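Local coordinates for putative uncharacterized protein PH1780 (PDB 2YZQ), which is of unknown function but binds S-adenosylmethionine through its CBS domains, consistent with a ligand-sensing role, at residues Val162-Ser165 against Glu166-Val170; Ile172-Glu175 against Thr176-Leu179; Leu267-Asp270 against Phe271-Leu274. All coordinates share one frame; numbering follows the deposited sequence.

Interaction 1: residues Val162-Ser165 against Glu166-Val170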
loop_
_atom_site.group_PDB
_atom_site.type_symbol
_atom_site.label_atom_id
_atom_site.label_comp_id
_atom_site.label_asym_id
_atom_site.label_seq_id
_atom_site.Cartn_x
_atom_site.Cartn_y
_atom_site.Cartn_z
ATOM N N VAL A 162 -0.599 -0.308 -17.446
ATOM C CA VAL A 162 0.055 -0.448 -18.746
ATOM C C VAL A 162 -0.895 -0.010 -19.855
ATOM O O VAL A 162 -2.076 -0.339 -19.829
ATOM C CB VAL A 162 0.478 -1.916 -18.994
ATOM C CG1 VAL A 162 1.207 -2.028 -20.315
ATOM C CG2 VAL A 162 1.364 -2.402 -17.855
ATOM N N VAL A 163 -0.372 0.727 -20.828
ATOM C CA VAL A 163 -1.200 1.211 -21.927
ATOM C C VAL A 163 -0.680 0.767 -23.286
ATOM O O VAL A 163 0.479 0.375 -23.419
ATOM C CB VAL A 163 -1.276 2.759 -21.913
ATOM C CG1 VAL A 163 -1.889 3.234 -20.602
ATOM C CG2 VAL A 163 0.117 3.353 -22.094
ATOM N N ASP A 164 -1.549 0.804 -24.292
ATOM C CA ASP A 164 -1.117 0.441 -25.631
ATOM C C ASP A 164 -0.507 1.670 -26.302
ATOM O O ASP A 164 -0.351 2.722 -25.674
ATOM C CB ASP A 164 -2.273 -0.138 -26.468
ATOM C CG ASP A 164 -3.422 0.836 -26.671
ATOM O OD1 ASP A 164 -3.250 2.057 -26.486
ATOM O OD2 ASP A 164 -4.519 0.361 -27.048
ATOM N N SER A 165 -0.159 1.540 -27.578
ATOM C CA SER A 165 0.474 2.633 -28.306
ATOM C C SER A 165 -0.383 3.891 -28.426
ATOM O O SER A 165 0.133 4.959 -28.746
ATOM C CB SER A 165 0.889 2.153 -29.699
ATOM O OG SER A 165 -0.244 1.791 -30.467
ATOM N N GLU A 166 -1.681 3.765 -28.165
ATOM C CA GLU A 166 -2.590 4.902 -28.256
ATOM C C GLU A 166 -3.009 5.460 -26.897
ATOM O O GLU A 166 -3.828 6.376 -26.819
ATOM C CB GLU A 166 -3.833 4.523 -29.062
ATOM C CG GLU A 166 -3.564 4.340 -30.545
ATOM C CD GLU A 166 -4.839 4.195 -31.345
ATOM O OE1 GLU A 166 -5.545 3.183 -31.158
ATOM O OE2 GLU A 166 -5.139 5.097 -32.155
ATOM N N GLY A 167 -2.450 4.900 -25.830
ATOM C CA GLY A 167 -2.765 5.384 -24.498
ATOM C C GLY A 167 -3.907 4.685 -23.789
ATOM O O GLY A 167 -4.254 5.063 -22.675
ATOM N N ASN A 168 -4.493 3.676 -24.429
ATOM C CA ASN A 168 -5.595 2.926 -23.824
ATOM C C ASN A 168 -5.066 1.959 -22.766
ATOM O O ASN A 168 -4.008 1.358 -22.942
ATOM C CB ASN A 168 -6.342 2.114 -24.887
ATOM C CG ASN A 168 -6.879 2.975 -26.015
ATOM O OD1 ASN A 168 -7.691 3.873 -25.793
ATOM N ND2 ASN A 168 -6.426 2.703 -27.233
ATOM N N LEU A 169 -5.815 1.793 -21.679
ATOM C CA LEU A 169 -5.421 0.882 -20.606
ATOM C C LEU A 169 -5.559 -0.572 -21.070
ATOM O O LEU A 169 -6.646 -0.998 -21.473
ATOM C CB LEU A 169 -6.302 1.114 -19.372
ATOM C CG LEU A 169 -6.009 0.232 -18.155
ATOM C CD1 LEU A 169 -4.648 0.596 -17.574
ATOM C CD2 LEU A 169 -7.098 0.426 -17.105
ATOM N N VAL A 170 -4.466 -1.333 -21.017
ATOM C CA VAL A 170 -4.513 -2.737 -21.441
ATOM C C VAL A 170 -3.967 -3.722 -20.413
ATOM O O VAL A 170 -4.071 -4.933 -20.597
ATOM C CB VAL A 170 -3.743 -2.974 -22.768
ATOM C CG1 VAL A 170 -4.368 -2.154 -23.886
ATOM C CG2 VAL A 170 -2.269 -2.642 -22.597
HETATM O O HOH W 1 -5.173 0.894 -29.619
#

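Interaction 2: residues Ile172-Glu175 against Thr176-Leu179. With SAM (S-adenosylmethionine), chain B.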
loop_
_atom_site.group_PDB
_atom_site.type_symbol
_atom_site.label_atom_id
_atom_site.label_comp_id
_atom_site.label_asym_id
_atom_site.label_seq_id
_atom_site.Cartn_x
_atom_site.Cartn_y
_atom_site.Cartn_z
ATOM N N ILE A 172 -1.643 -4.097 -16.250
ATOM C CA ILE A 172 -1.069 -3.500 -15.057
ATOM C C ILE A 172 0.056 -4.425 -14.615
ATOM O O ILE A 172 0.003 -5.627 -14.866
ATOM C CB ILE A 172 -2.164 -3.331 -13.968
ATOM C CG1 ILE A 172 -1.609 -2.546 -12.778
ATOM C CG2 ILE A 172 -2.723 -4.694 -13.560
ATOM C CD1 ILE A 172 -2.689 -1.868 -11.956
ATOM N N VAL A 173 1.083 -3.875 -13.979
ATOM C CA VAL A 173 2.210 -4.698 -13.554
ATOM C C VAL A 173 2.843 -4.216 -12.255
ATOM O O VAL A 173 2.898 -3.013 -11.998
ATOM C CB VAL A 173 3.305 -4.731 -14.662
ATOM C CG1 VAL A 173 3.887 -3.326 -14.887
ATOM C CG2 VAL A 173 4.408 -5.705 -14.286
ATOM N N ASP A 174 3.291 -5.159 -11.427
ATOM C CA ASP A 174 3.968 -4.811 -10.183
ATOM C C ASP A 174 5.167 -5.721 -9.965
ATOM O O ASP A 174 5.462 -6.585 -10.798
ATOM C CB ASP A 174 3.006 -4.808 -8.973
ATOM C CG ASP A 174 2.658 -6.191 -8.450
ATOM O OD1 ASP A 174 3.139 -7.210 -8.984
ATOM O OD2 ASP A 174 1.886 -6.243 -7.470
ATOM N N GLU A 175 5.875 -5.508 -8.862
ATOM C CA GLU A 175 7.077 -6.270 -8.557
ATOM C C GLU A 175 6.892 -7.785 -8.582
ATOM O O GLU A 175 7.741 -8.507 -9.099
ATOM C CB GLU A 175 7.618 -5.816 -7.197
ATOM C CG GLU A 175 8.901 -6.475 -6.751
ATOM C CD GLU A 175 9.434 -5.858 -5.472
ATOM O OE1 GLU A 175 8.620 -5.603 -4.557
ATOM O OE2 GLU A 175 10.662 -5.635 -5.378
ATOM N N THR A 176 5.781 -8.263 -8.040
ATOM C CA THR A 176 5.531 -9.702 -8.003
ATOM C C THR A 176 5.420 -10.335 -9.387
ATOM O O THR A 176 5.651 -11.538 -9.544
ATOM C CB THR A 176 4.246 -10.031 -7.208
ATOM O OG1 THR A 176 3.093 -9.686 -7.984
ATOM C CG2 THR A 176 4.225 -9.261 -5.895
ATOM N N ASP A 177 5.076 -9.537 -10.394
ATOM C CA ASP A 177 4.942 -10.065 -11.746
ATOM C C ASP A 177 6.275 -10.459 -12.366
ATOM O O ASP A 177 6.317 -11.183 -13.358
ATOM C CB ASP A 177 4.217 -9.058 -12.641
ATOM C CG ASP A 177 2.777 -8.861 -12.229
ATOM O OD1 ASP A 177 2.142 -9.858 -11.821
ATOM O OD2 ASP A 177 2.271 -7.723 -12.317
ATOM N N LEU A 178 7.369 -9.985 -11.780
ATOM C CA LEU A 178 8.691 -10.328 -12.281
ATOM C C LEU A 178 8.912 -11.836 -12.186
ATOM O O LEU A 178 9.661 -12.410 -12.977
ATOM C CB LEU A 178 9.773 -9.606 -11.473
ATOM C CG LEU A 178 9.907 -8.098 -11.695
ATOM C CD1 LEU A 178 10.891 -7.530 -10.687
ATOM C CD2 LEU A 178 10.379 -7.821 -13.111
ATOM N N LEU A 179 8.257 -12.471 -11.216
ATOM C CA LEU A 179 8.401 -13.912 -11.032
ATOM C C LEU A 179 7.714 -14.707 -12.132
ATOM O O LEU A 179 7.792 -15.937 -12.153
ATOM C CB LEU A 179 7.854 -14.346 -9.665
ATOM C CG LEU A 179 8.701 -14.033 -8.427
ATOM C CD1 LEU A 179 8.919 -12.538 -8.288
ATOM C CD2 LEU A 179 7.995 -14.580 -7.197
HETATM N N SAM B . 2.207 -6.294 -2.650
HETATM C CA SAM B . 1.487 -7.563 -2.841
HETATM C C SAM B . 2.451 -8.727 -2.701
HETATM O O SAM B . 2.024 -9.862 -2.559
HETATM O OXT SAM B . 3.654 -8.535 -2.732
HETATM C CB SAM B . 0.841 -7.566 -4.233
HETATM C CG SAM B . -0.278 -8.608 -4.286
HETATM S SD SAM B . -1.232 -8.426 -5.822
HETATM C CE SAM B . -2.256 -9.931 -5.700
HETATM C "C5'" SAM B . -0.059 -8.769 -7.153
HETATM C "C4'" SAM B . -0.831 -9.059 -8.442
HETATM O "O4'" SAM B . -1.969 -8.168 -8.542
HETATM C "C3'" SAM B . 0.037 -8.831 -9.687
HETATM O "O3'" SAM B . -0.182 -9.899 -10.623
HETATM C "C2'" SAM B . -0.470 -7.483 -10.217
HETATM O "O2'" SAM B . -0.223 -7.338 -11.620
HETATM C "C1'" SAM B . -1.958 -7.578 -9.851
HETATM N N9 SAM B . -2.629 -6.277 -9.801
HETATM C C8 SAM B . -2.237 -5.133 -9.144
HETATM N N7 SAM B . -3.177 -4.230 -9.242
HETATM C C5 SAM B . -4.153 -4.697 -10.067
HETATM C C6 SAM B . -5.355 -4.179 -10.624
HETATM N N6 SAM B . -5.758 -2.884 -10.366
HETATM N N1 SAM B . -6.103 -4.974 -11.418
HETATM C C2 SAM B . -5.718 -6.214 -11.739
HETATM N N3 SAM B . -4.618 -6.752 -11.216
HETATM C C4 SAM B . -3.804 -6.025 -10.412
#

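Interaction 3: residues Leu267-Asp270 against Phe271-Leu274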
loop_
_atom_site.group_PDB
_atom_site.type_symbol
_atom_site.label_atom_id
_atom_site.label_comp_id
_atom_site.label_asym_id
_atom_site.label_seq_id
_atom_site.Cartn_x
_atom_site.Cartn_y
_atom_site.Cartn_z
ATOM N N LEU A 267 -5.646 7.175 -10.415
ATOM C CA LEU A 267 -5.333 5.944 -9.710
ATOM C C LEU A 267 -5.761 6.091 -8.260
ATOM O O LEU A 267 -5.496 7.119 -7.640
ATOM C CB LEU A 267 -3.821 5.688 -9.764
ATOM C CG LEU A 267 -3.290 4.407 -9.110
ATOM C CD1 LEU A 267 -3.704 3.208 -9.955
ATOM C CD2 LEU A 267 -1.774 4.471 -8.987
ATOM N N ILE A 268 -6.461 5.095 -7.728
ATOM C CA ILE A 268 -6.840 5.160 -6.323
ATOM C C ILE A 268 -6.021 4.093 -5.594
ATOM O O ILE A 268 -6.198 2.896 -5.817
ATOM C CB ILE A 268 -8.376 4.955 -6.101
ATOM C CG1 ILE A 268 -8.702 5.099 -4.611
ATOM C CG2 ILE A 268 -8.843 3.600 -6.643
ATOM C CD1 ILE A 268 -8.489 6.505 -4.072
ATOM N N ARG A 269 -5.088 4.550 -4.760
ATOM C CA ARG A 269 -4.209 3.671 -3.993
ATOM C C ARG A 269 -4.810 3.505 -2.609
ATOM O O ARG A 269 -5.624 4.327 -2.179
ATOM C CB ARG A 269 -2.818 4.301 -3.830
ATOM C CG ARG A 269 -2.108 4.683 -5.138
ATOM C CD ARG A 269 -0.835 5.458 -4.807
ATOM N NE ARG A 269 -1.168 6.710 -4.135
ATOM C CZ ARG A 269 -0.336 7.392 -3.354
ATOM N NH1 ARG A 269 0.896 6.951 -3.135
ATOM N NH2 ARG A 269 -0.742 8.520 -2.784
ATOM N N ASP A 270 -4.411 2.448 -1.910
ATOM C CA ASP A 270 -4.914 2.240 -0.562
ATOM C C ASP A 270 -4.523 3.447 0.288
ATOM O O ASP A 270 -5.294 3.910 1.127
ATOM C CB ASP A 270 -4.357 0.932 0.047
ATOM C CG ASP A 270 -2.844 0.758 -0.135
ATOM O OD1 ASP A 270 -2.133 1.719 -0.492
ATOM O OD2 ASP A 270 -2.350 -0.371 0.107
ATOM N N PHE A 271 -3.331 3.970 0.032
ATOM C CA PHE A 271 -2.807 5.119 0.759
ATOM C C PHE A 271 -3.689 6.353 0.568
ATOM O O PHE A 271 -3.792 7.199 1.457
ATOM C CB PHE A 271 -1.384 5.425 0.277
ATOM C CG PHE A 271 -0.526 6.114 1.303
ATOM C CD1 PHE A 271 -0.081 5.426 2.428
ATOM C CD2 PHE A 271 -0.159 7.446 1.144
ATOM C CE1 PHE A 271 0.722 6.053 3.382
ATOM C CE2 PHE A 271 0.645 8.086 2.095
ATOM C CZ PHE A 271 1.084 7.384 3.216
ATOM N N ASP A 272 -4.329 6.455 -0.593
ATOM C CA ASP A 272 -5.187 7.600 -0.879
ATOM C C ASP A 272 -6.470 7.549 -0.066
ATOM O O ASP A 272 -7.068 8.580 0.237
ATOM C CB ASP A 272 -5.527 7.657 -2.372
ATOM C CG ASP A 272 -4.313 7.943 -3.231
ATOM O OD1 ASP A 272 -3.592 8.908 -2.915
ATOM O OD2 ASP A 272 -4.081 7.212 -4.218
ATOM N N LEU A 273 -6.900 6.341 0.275
ATOM C CA LEU A 273 -8.117 6.177 1.054
ATOM C C LEU A 273 -7.944 6.700 2.479
ATOM O O LEU A 273 -8.923 7.037 3.141
ATOM C CB LEU A 273 -8.535 4.703 1.054
ATOM C CG LEU A 273 -8.958 4.192 -0.329
ATOM C CD1 LEU A 273 -9.331 2.719 -0.248
ATOM C CD2 LEU A 273 -10.136 5.009 -0.840
ATOM N N LEU A 274 -6.699 6.791 2.941
ATOM C CA LEU A 274 -6.428 7.295 4.287
ATOM C C LEU A 274 -6.915 8.736 4.421
ATOM O O LEU A 274 -7.291 9.181 5.502
ATOM C CB LEU A 274 -4.930 7.240 4.589
ATOM C CG LEU A 274 -4.264 5.862 4.598
ATOM C CD1 LEU A 274 -2.776 6.027 4.826
ATOM C CD2 LEU A 274 -4.880 4.990 5.687
#

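Interaction 1: residues Val162-Ser165 against Glu166-Val170
D164 and N168 hold together the tight end of the hairpin between strands 159-163 and 169-174. CB of D164 lies against a methyl of V170, at 3.9 Å from CG1. With CG set between the backbone N and the carbonyl carbon (chi1 61°), the carboxylate folds back over the turn it begins. D164 OD1 receives two amides from opposite faces of its plane: E166 N at 2.9 Å, which closes an Asx turn, and N168 N at 2.9 Å. D164 OD2 takes the amide of the N168 side chain on its syn lone pair, with ND2 at 3.0 Å in a nearly straight bond (163°). Carboxylate and amide planes stand 81° apart. A water donates to D164 OD2 and also to E166 OE1, linking two acidic groups at the solvent side.

The backbone beneath follows the same plan. D164-G167 is a type I turn closed by G167 N on D164 O, at 3.0 Å. D164 N is bonded in turn to N168 O, at 2.9 Å, which makes this a 3:5 hairpin with a G1 beta bulge. G167 has a positive phi that would press a CB against the preceding carbonyl oxygen.

Beyond the bulge, V163 and L169 form an antiparallel non-hydrogen-bonded pair, and V170 N reaches V162 O at 2.8 Å. Strand 139-140 flanks V162, and the loop residue E141 touches D164 and V170, while L169 leans on P256 and I258 of strand 254-259, leaving the turn at the protruding end of the hairpin.

Interaction 2: residues Ile172-Glu175 against Thr176-Leu179
D177 turns back onto the end of strand 169-174, and its carboxylate ties protein backbone and ligand together. CG is anti to the carbonyl carbon (chi1 -67°), which carries OD2 to the D174 amide. D174 N donates to D177 OD2 at 2.9 Å, reaching the anti side 34° out of the carboxylate plane. D177 OD2 also accepts the ribose O2' of S-adenosylmethionine at 2.6 Å, and D177 OD1 accepts O3', so the two oxygens clasp the two sugar hydroxyls in a fork. V173 CG2 packs against D177 OD2 from the strand. R180 forms a salt bridge to D177 OD1, and T228 lies alongside, placing the carboxylate in a well-filled corner.

This is a variant of the G-h-x-(S/T)-x-x-D sequence pattern by which many CBS domains bind the ribose of adenosyl ligands, here with D174 at the Ser/Thr position. D174 OD1 accepts the T176 hydroxyl OG1 on its syn lone pair at 2.7 Å, so its carboxylate is steadied from the start of the following turn. D174 OD2, meanwhile, faces the ligand, 3.2 Å from SAM C5' and 4.2 Å from the sulfonium SD, where its charge is likely to be attractive. T176 CG2 lies 3.3 Å from SAM OXT, and I172 lays CG2 and CD1 against the adenine. The turn itself is close-knit: D177 N is bonded to D174 O and L178 N to E175 O, in a helix-like arrangement, and L178 leans over E175 O and reaches L145 and L149 of helix 145-153.

Away from the pocket the fit is looser. E175 is exposed, its extended chain leading off to a salt bridge with K51, and L179 lies at the surface, with CD1 4.3 Å from E175 O.

Interaction 3: residues Leu267-Asp270 against Phe271-Leu274
The R269 guanidinium has F271 CB over the centre of one face, 4.2 Å above the plane, and D272 OD1 at its edge. Its NH2 in turn lies near the plane of the F271 ring, at the edge, 4.1 Å from CD2. Guanidinium and carboxylate are twisted by 54°, yet R269 grips D272 side-on with two nitrogens: NE meets OD2 at 3.0 Å and NH2 meets OD1 at 2.9 Å. Both donors stand above the carboxylate plane, whereas both oxygens lie close to the guanidinium plane. A bend at chi3 (-63°) turns the guanidinium toward the D272 carboxylate.

D272 OD2 also accepts R269 N at 2.9 Å, on its anti lone pair, and D272 OD1 is bonded to Q133 as well. R269 NH1 binds N156 O. Were D272 replaced by alanine, the R269 guanidinium would probably lose its counter-charge and be held less firmly, by N156 alone of the bonds described, with the R269 amide missing its acceptor. The backbone closes the same turn, D272 N donating to R269 O at 3.0 Å. The D270 carboxylate is paired with R92.

On the apolar side, I268 CD1 packs against D272 CB at 3.6 Å, and the I268 side chain crosses that of L273 at about a right angle. V243 and M247 of helix 240-250 cover L273, joined by I113 of helix 109-117. A strand running into a short helix, with an aspartate bonding back to the strand end, resembles the turn after the last strand of a CBS domain, where the aspartate commonly holds a ribose, although here it holds R269.

Overall arrangement
Interactions 1 and 2 share strand 169-174: the hairpin turn lies at one end and the ligand-binding turn follows the other. Their centres are about 17 Å apart, but V162 CG2 packs on I172 N at 3.8 Å, so they adjoin. Interaction 3 belongs to a different CBS repeat; its nearest atoms are about 6 Å from interaction 2 and about 8 Å from interaction 1. Residues 172-179 and 267-274 carry turns at the strand end that fit variants of the same sequence pattern, yet D177 spends its carboxylate on ribose and D272 on arginine. S-adenosylmethionine touches interaction 2 directly, whereas the side chains of L267 and L169 remain about 6 and 8 Å from it.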